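Local coordinates for protein DegT/DnrJ/EryC1/StrS aminotransferase (PDB 4QGR) that probably transfers amino groups as a pyridoxal-phosphate-dependent aminotransferase of the DegT/DnrJ/EryC1/StrS family, at residues L55-A69 against D206-A218. Sequence-based numbering, arbitrary orientation.
Sequences LGVEHVIACANGTDA and DGGAMFTNDAELA. With PLP (pyridoxal-5'-phosphate), chain E.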
loop_
_atom_site.group_PDB
_atom_site.type_symbol
_atom_site.label_atom_id
_atom_site.label_comp_id
_atom_site.label_asym_id
_atom_site.label_seq_id
_atom_site.Cartn_x
_atom_site.Cartn_y
_atom_site.Cartn_z
ATOM N N LEU A 55 -19.818 11.158 7.875
ATOM C CA LEU A 55 -18.892 11.815 8.778
ATOM C C LEU A 55 -19.050 13.342 8.794
ATOM O O LEU A 55 -18.403 14.012 9.595
ATOM C CB LEU A 55 -17.452 11.507 8.365
ATOM C CG LEU A 55 -17.002 10.065 8.408
ATOM C CD1 LEU A 55 -15.570 9.911 7.890
ATOM C CD2 LEU A 55 -17.146 9.491 9.798
ATOM N N GLY A 56 -19.839 13.869 7.874
ATOM C CA GLY A 56 -19.935 15.324 7.674
ATOM C C GLY A 56 -18.686 16.014 7.209
ATOM O O GLY A 56 -18.397 17.141 7.621
ATOM N N VAL A 57 -17.917 15.379 6.341
ATOM C CA VAL A 57 -16.709 16.021 5.811
ATOM C C VAL A 57 -16.887 16.127 4.308
ATOM O O VAL A 57 -17.507 15.245 3.687
ATOM C CB VAL A 57 -15.422 15.243 6.135
ATOM C CG1 VAL A 57 -15.275 15.031 7.634
ATOM C CG2 VAL A 57 -15.399 13.923 5.419
ATOM N N GLU A 58 -16.355 17.183 3.731
ATOM C CA GLU A 58 -16.606 17.486 2.310
ATOM C C GLU A 58 -15.841 16.571 1.379
ATOM O O GLU A 58 -16.306 16.290 0.265
ATOM C CB GLU A 58 -16.204 18.917 1.993
ATOM C CG GLU A 58 -17.012 19.955 2.745
ATOM C CD GLU A 58 -16.632 21.382 2.367
ATOM O OE1 GLU A 58 -16.400 21.661 1.165
ATOM O OE2 GLU A 58 -16.559 22.216 3.294
ATOM N N HIS A 59 -14.663 16.146 1.796
ATOM C CA HIS A 59 -13.784 15.334 0.939
ATOM C C HIS A 59 -13.365 14.070 1.626
ATOM O O HIS A 59 -12.784 14.130 2.711
ATOM C CB HIS A 59 -12.521 16.115 0.511
ATOM C CG HIS A 59 -12.834 17.433 -0.143
ATOM N ND1 HIS A 59 -13.189 17.539 -1.470
ATOM C CD2 HIS A 59 -12.895 18.685 0.365
ATOM C CE1 HIS A 59 -13.478 18.803 -1.754
ATOM N NE2 HIS A 59 -13.289 19.523 -0.658
ATOM N N VAL A 60 -13.574 12.930 0.959
ATOM C CA VAL A 60 -13.062 11.631 1.428
ATOM C C VAL A 60 -12.165 11.105 0.337
ATOM O O VAL A 60 -12.579 11.025 -0.850
ATOM C CB VAL A 60 -14.166 10.609 1.680
ATOM C CG1 VAL A 60 -13.549 9.228 2.030
ATOM C CG2 VAL A 60 -15.130 11.125 2.763
ATOM N N ILE A 61 -10.928 10.803 0.718
ATOM C CA ILE A 61 -9.919 10.338 -0.237
ATOM C C ILE A 61 -9.544 8.909 0.175
ATOM O O ILE A 61 -8.711 8.689 1.072
ATOM C CB ILE A 61 -8.685 11.242 -0.231
ATOM C CG1 ILE A 61 -9.048 12.710 -0.488
ATOM C CG2 ILE A 61 -7.686 10.746 -1.276
ATOM C CD1 ILE A 61 -9.228 13.496 0.792
ATOM N N ALA A 62 -10.137 7.940 -0.507
ATOM C CA ALA A 62 -9.861 6.523 -0.188
ATOM C C ALA A 62 -8.425 6.191 -0.571
ATOM O O ALA A 62 -7.894 6.773 -1.499
ATOM C CB ALA A 62 -10.866 5.606 -0.893
ATOM N N CYS A 63 -7.783 5.278 0.173
ATOM C CA CYS A 63 -6.407 4.867 -0.141
ATOM C C CYS A 63 -6.179 3.431 0.310
ATOM O O CYS A 63 -7.143 2.726 0.681
ATOM C CB CYS A 63 -5.412 5.839 0.510
ATOM S SG CYS A 63 -5.586 6.089 2.299
ATOM N N ALA A 64 -4.927 2.992 0.338
ATOM C CA ALA A 64 -4.656 1.583 0.451
ATOM C C ALA A 64 -4.662 1.006 1.847
ATOM O O ALA A 64 -4.887 -0.201 1.994
ATOM C CB ALA A 64 -3.324 1.241 -0.200
ATOM N N ASN A 65 -4.357 1.831 2.841
ATOM C CA ASN A 65 -4.331 1.418 4.216
ATOM C C ASN A 65 -4.160 2.636 5.116
ATOM O O ASN A 65 -3.937 3.764 4.639
ATOM C CB ASN A 65 -3.233 0.349 4.484
ATOM C CG ASN A 65 -1.842 0.914 4.302
ATOM O OD1 ASN A 65 -1.427 1.813 5.031
ATOM N ND2 ASN A 65 -1.143 0.438 3.303
ATOM N N GLY A 66 -4.325 2.407 6.407
ATOM C CA GLY A 66 -4.323 3.491 7.406
ATOM C C GLY A 66 -2.962 4.031 7.746
ATOM O O GLY A 66 -2.858 5.060 8.436
ATOM N N THR A 67 -1.914 3.344 7.313
ATOM C CA THR A 67 -0.540 3.810 7.525
ATOM C C THR A 67 -0.233 4.833 6.427
ATOM O O THR A 67 0.176 5.996 6.704
ATOM C CB THR A 67 0.453 2.626 7.477
ATOM O OG1 THR A 67 0.115 1.687 8.502
ATOM C CG2 THR A 67 1.871 3.128 7.667
ATOM N N ASP A 68 -0.484 4.430 5.182
ATOM C CA ASP A 68 -0.442 5.364 4.056
ATOM C C ASP A 68 -1.231 6.645 4.335
ATOM O O ASP A 68 -0.823 7.764 3.915
ATOM C CB ASP A 68 -1.023 4.740 2.764
ATOM C CG ASP A 68 -0.220 3.560 2.184
ATOM O OD1 ASP A 68 0.771 3.008 2.781
ATOM O OD2 ASP A 68 -0.662 3.087 1.116
ATOM N N ALA A 69 -2.393 6.496 4.961
ATOM C CA ALA A 69 -3.300 7.579 5.250
ATOM C C ALA A 69 -2.737 8.634 6.161
ATOM O O ALA A 69 -3.126 9.793 6.045
ATOM C CB ALA A 69 -4.613 7.065 5.804
ATOM N N ASP A 206 -6.575 -5.063 3.093
ATOM C CA ASP A 206 -6.114 -3.744 3.545
ATOM C C ASP A 206 -6.877 -2.622 2.818
ATOM O O ASP A 206 -7.178 -2.737 1.637
ATOM C CB ASP A 206 -4.604 -3.573 3.356
ATOM C CG ASP A 206 -3.777 -4.229 4.482
ATOM O OD1 ASP A 206 -3.981 -3.892 5.694
ATOM O OD2 ASP A 206 -2.974 -5.139 4.188
ATOM N N GLY A 207 -7.163 -1.545 3.555
ATOM C CA GLY A 207 -7.774 -0.341 2.972
ATOM C C GLY A 207 -7.642 0.785 3.969
ATOM O O GLY A 207 -7.422 0.548 5.149
ATOM N N GLY A 208 -7.893 1.996 3.512
ATOM C CA GLY A 208 -7.806 3.193 4.341
ATOM C C GLY A 208 -8.483 4.378 3.701
ATOM O O GLY A 208 -8.967 4.288 2.582
ATOM N N ALA A 209 -8.545 5.498 4.421
ATOM C CA ALA A 209 -9.001 6.732 3.796
ATOM C C ALA A 209 -8.494 7.939 4.560
ATOM O O ALA A 209 -8.103 7.849 5.757
ATOM C CB ALA A 209 -10.513 6.772 3.755
ATOM N N MET A 210 -8.630 9.075 3.903
ATOM C CA MET A 210 -8.293 10.395 4.485
ATOM C C MET A 210 -9.489 11.287 4.311
ATOM O O MET A 210 -10.263 11.111 3.372
ATOM C CB MET A 210 -7.066 11.012 3.823
ATOM C CG MET A 210 -5.849 10.088 3.905
ATOM S SD MET A 210 -4.451 10.595 2.894
ATOM C CE MET A 210 -5.144 10.252 1.284
ATOM N N PHE A 211 -9.608 12.252 5.218
ATOM C CA PHE A 211 -10.769 13.116 5.332
ATOM C C PHE A 211 -10.335 14.572 5.484
ATOM O O PHE A 211 -9.410 14.881 6.243
ATOM C CB PHE A 211 -11.595 12.715 6.552
ATOM C CG PHE A 211 -11.841 11.236 6.668
ATOM C CD1 PHE A 211 -12.683 10.598 5.764
ATOM C CD2 PHE A 211 -11.258 10.489 7.661
ATOM C CE1 PHE A 211 -12.951 9.247 5.852
ATOM C CE2 PHE A 211 -11.487 9.119 7.728
ATOM C CZ PHE A 211 -12.346 8.497 6.848
ATOM N N THR A 212 -10.988 15.494 4.771
ATOM C CA THR A 212 -10.703 16.892 4.998
ATOM C C THR A 212 -11.797 17.757 4.386
ATOM O O THR A 212 -12.485 17.349 3.453
ATOM C CB THR A 212 -9.337 17.313 4.428
ATOM O OG1 THR A 212 -9.020 18.642 4.867
ATOM C CG2 THR A 212 -9.281 17.214 2.908
ATOM N N ASN A 213 -11.959 18.942 4.976
ATOM C CA ASN A 213 -12.782 19.983 4.362
ATOM C C ASN A 213 -12.054 20.950 3.457
ATOM O O ASN A 213 -12.678 21.817 2.844
ATOM C CB ASN A 213 -13.501 20.770 5.444
ATOM C CG ASN A 213 -14.568 19.959 6.123
ATOM O OD1 ASN A 213 -15.223 19.142 5.510
ATOM N ND2 ASN A 213 -14.755 20.200 7.417
ATOM N N ASP A 214 -10.748 20.801 3.363
ATOM C CA ASP A 214 -9.907 21.675 2.532
ATOM C C ASP A 214 -9.782 21.094 1.117
ATOM O O ASP A 214 -9.094 20.083 0.899
ATOM C CB ASP A 214 -8.564 21.809 3.219
ATOM C CG ASP A 214 -7.534 22.644 2.432
ATOM O OD1 ASP A 214 -7.643 22.858 1.224
ATOM O OD2 ASP A 214 -6.558 23.052 3.074
ATOM N N ALA A 215 -10.408 21.751 0.138
ATOM C CA ALA A 215 -10.370 21.245 -1.253
ATOM C C ALA A 215 -8.951 21.159 -1.842
ATOM O O ALA A 215 -8.638 20.235 -2.589
ATOM C CB ALA A 215 -11.263 22.088 -2.170
ATOM N N GLU A 216 -8.104 22.133 -1.528
ATOM C CA GLU A 216 -6.760 22.138 -2.045
ATOM C C GLU A 216 -5.983 20.954 -1.460
ATOM O O GLU A 216 -5.302 20.256 -2.179
ATOM C CB GLU A 216 -6.051 23.445 -1.715
ATOM C CG GLU A 216 -4.711 23.589 -2.422
ATOM C CD GLU A 216 -4.188 25.028 -2.404
ATOM O OE1 GLU A 216 -4.860 25.939 -2.952
ATOM O OE2 GLU A 216 -3.089 25.238 -1.850
ATOM N N LEU A 217 -6.124 20.731 -0.165
ATOM C CA LEU A 217 -5.427 19.625 0.477
ATOM C C LEU A 217 -5.913 18.307 -0.123
ATOM O O LEU A 217 -5.111 17.397 -0.377
ATOM C CB LEU A 217 -5.640 19.634 1.978
ATOM C CG LEU A 217 -5.115 18.415 2.741
ATOM C CD1 LEU A 217 -3.610 18.239 2.540
ATOM C CD2 LEU A 217 -5.428 18.560 4.228
ATOM N N ALA A 218 -7.218 18.187 -0.339
ATOM C CA ALA A 218 -7.800 16.983 -0.950
ATOM C C ALA A 218 -7.183 16.733 -2.350
ATOM O O ALA A 218 -6.860 15.624 -2.699
ATOM C CB ALA A 218 -9.324 17.124 -1.046
HETATM N N1 PLP E . -3.173 3.997 13.503
HETATM C C2 PLP E . -3.735 3.286 14.498
HETATM C C2A PLP E . -4.124 3.925 15.809
HETATM C C3 PLP E . -4.055 1.854 14.244
HETATM O O3 PLP E . -4.658 1.160 15.202
HETATM C C4 PLP E . -3.602 1.247 12.964
HETATM C C4A PLP E . -3.863 -0.124 12.473
HETATM O O4A PLP E . -4.917 -0.696 12.666
HETATM C C5 PLP E . -2.985 2.145 11.979
HETATM C C6 PLP E . -2.805 3.489 12.314
HETATM C C5A PLP E . -2.520 1.618 10.639
HETATM O O4P PLP E . -3.613 1.197 9.812
HETATM P P PLP E . -3.425 -0.009 8.765
HETATM O O1P PLP E . -4.621 0.039 7.817
HETATM O O2P PLP E . -2.077 0.147 8.108
HETATM O O3P PLP E . -3.506 -1.232 9.694
HETATM O O HOH W 1 -16.612 18.703 9.122
HETATM O O HOH W 2 -14.061 22.134 0.082
#
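Val60 and Phe211 form a non-hydrogen-bonded pair where strand 59-63, outermost of the mixed sheet within this chain, runs antiparallel to strand 208-212 in a PLP-dependent aminotransferase domain, and the pairing illustrates how alternating side chains give a sheet two separate packing faces. On the face of Val60 and Phe211, Leu55 CD1 sits over one face of the Phe211 ring, 3.7 Å from its centroid, while Val60 lies alongside and brings CG2 to the ring edge; Leu51 of helix 42-55 also packs on the Phe211 side chain. On the other face Met210 and Ile61 meet obliquely: the bend at chi3 of Met210 (-70°) turns CE to within 3.6 Å of Ile61 CG2, and Met210 CG packs against Ala69 CB. Farther along, Ala218 CB lies over one face of the His59 imidazole, a CH-pi contact 4.0 Å from the centroid, joining the strand to helix 215-224. Where the strand pairing ends, Asn213 OD1 accepts a nearly straight bond from Glu58 N (2.9 Å, 161°), and a water links Asn213 ND2 to Gly56 O. At the cofactor end, Asn65 OD1 accepts from both Thr67 N and Asp68 N, capping the turn into helix 68-76; there Gly66 N reaches PLP O1P at 2.8 Å, Thr67 N bonds PLP O2P weakly, and Thr67 OG1 donates to PLP O2P at 2.7 Å.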